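Local structure of endo-polygalacturonase (Pectobacterium carotovorum subsp. carotovorum, 1BHE) at residues S196-R199 with N200-G203. The protein hydrolyses the alpha-1,4 linkages between galacturonic acid units of polygalacturonic acid, helping the bacterium macerate and soft-rot plant tissue. Numbering follows the deposited sequence.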
loop_
_atom_site.group_PDB
_atom_site.type_symbol
_atom_site.label_atom_id
_atom_site.label_comp_id
_atom_site.label_asym_id
_atom_site.label_seq_id
_atom_site.Cartn_x
_atom_site.Cartn_y
_atom_site.Cartn_z
ATOM N N SER A 196 -3.135 -6.697 12.667
ATOM C CA SER A 196 -3.089 -5.306 13.079
ATOM C C SER A 196 -1.867 -4.920 13.899
ATOM O O SER A 196 -1.510 -3.742 13.990
ATOM C CB SER A 196 -4.356 -4.998 13.901
ATOM O OG SER A 196 -4.257 -5.645 15.161
ATOM N N THR A 197 -1.179 -5.886 14.492
ATOM C CA THR A 197 0.006 -5.653 15.295
ATOM C C THR A 197 1.302 -5.699 14.499
ATOM O O THR A 197 2.362 -5.396 15.051
ATOM C CB THR A 197 0.080 -6.725 16.413
ATOM O OG1 THR A 197 -0.103 -7.999 15.779
ATOM C CG2 THR A 197 -1.027 -6.501 17.429
ATOM N N ALA A 198 1.245 -6.103 13.228
ATOM C CA ALA A 198 2.451 -6.178 12.412
ATOM C C ALA A 198 2.834 -4.804 11.867
ATOM O O ALA A 198 2.112 -4.229 11.057
ATOM C CB ALA A 198 2.267 -7.166 11.266
ATOM N N ARG A 199 3.961 -4.275 12.332
ATOM C CA ARG A 199 4.406 -2.951 11.923
ATOM C C ARG A 199 5.024 -2.982 10.528
ATOM O O ARG A 199 5.516 -4.014 10.062
ATOM C CB ARG A 199 5.420 -2.384 12.927
ATOM C CG ARG A 199 4.834 -2.105 14.305
ATOM C CD ARG A 199 4.011 -0.824 14.339
ATOM N NE ARG A 199 2.705 -0.934 13.708
ATOM C CZ ARG A 199 1.618 -1.482 14.228
ATOM N NH1 ARG A 199 1.637 -1.991 15.457
ATOM N NH2 ARG A 199 0.483 -1.541 13.546
ATOM N N ASN A 200 4.986 -1.836 9.859
ATOM C CA ASN A 200 5.619 -1.663 8.554
ATOM C C ASN A 200 4.927 -2.443 7.443
ATOM O O ASN A 200 5.590 -2.966 6.547
ATOM C CB ASN A 200 7.075 -2.130 8.699
ATOM C CG ASN A 200 8.049 -1.440 7.784
ATOM O OD1 ASN A 200 7.987 -0.228 7.602
ATOM N ND2 ASN A 200 8.972 -2.224 7.229
ATOM N N THR A 201 3.606 -2.546 7.507
ATOM C CA THR A 201 2.849 -3.356 6.555
ATOM C C THR A 201 1.817 -2.574 5.762
ATOM O O THR A 201 0.680 -3.032 5.587
ATOM C CB THR A 201 2.140 -4.482 7.348
ATOM O OG1 THR A 201 1.491 -3.874 8.472
ATOM C CG2 THR A 201 3.140 -5.521 7.828
ATOM N N ASP A 202 2.225 -1.429 5.205
ATOM C CA ASP A 202 1.311 -0.630 4.390
ATOM C C ASP A 202 0.671 -1.528 3.330
ATOM O O ASP A 202 1.345 -2.417 2.798
ATOM C CB ASP A 202 2.007 0.532 3.700
ATOM C CG ASP A 202 2.479 1.642 4.607
ATOM O OD1 ASP A 202 2.417 1.509 5.846
ATOM O OD2 ASP A 202 2.928 2.684 4.085
ATOM N N GLY A 203 -0.595 -1.254 3.035
ATOM C CA GLY A 203 -1.322 -2.044 2.056
ATOM C C GLY A 203 -0.928 -1.722 0.626
ATOM O O GLY A 203 -0.274 -2.527 -0.040
#
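Thr201 reaches back three residues to Ala198: its OG1 donates a hydrogen bond to Ala198 O over 2.7 Å, arriving 33° out of the carbonyl plane. With chi1 at 48°, OG1 sits between the backbone N and the carbonyl carbon of its own residue. That leaves Thr201 CG2 to lie 3.9 Å from Ala198 CB. The same Thr201 CG2 is 3.6 Å from Arg199 O. The methyl packs against the methyl of Ala198 and the Arg199 carbonyl while the hydroxyl closes the turn, and the main-chain N of Asp223 is a further hydrogen-bond partner of that hydroxyl. Arg199 also folds back, to Ser196. Its chain bends at chi2 (-77°) and chi3, bringing Arg199 NH2 to 3.0 Å from Ser196 O in a hydrogen bond tilted out of the carbonyl plane. NE makes a salt bridge with OD1 of Asp223, the predicted proton donor, whose OD2 accepts a bond from the backbone N of Asn200, and His251, the other inferred active-site residue, lies beside Arg199. The turn lies in the loop between strand 183-193 and strand 204-207 of the right-handed parallel beta-helix of family 28. Held by a main-chain carbonyl as well as by Asp223, the guanidinium probably places positive charge at a fixed point of the catalytic site.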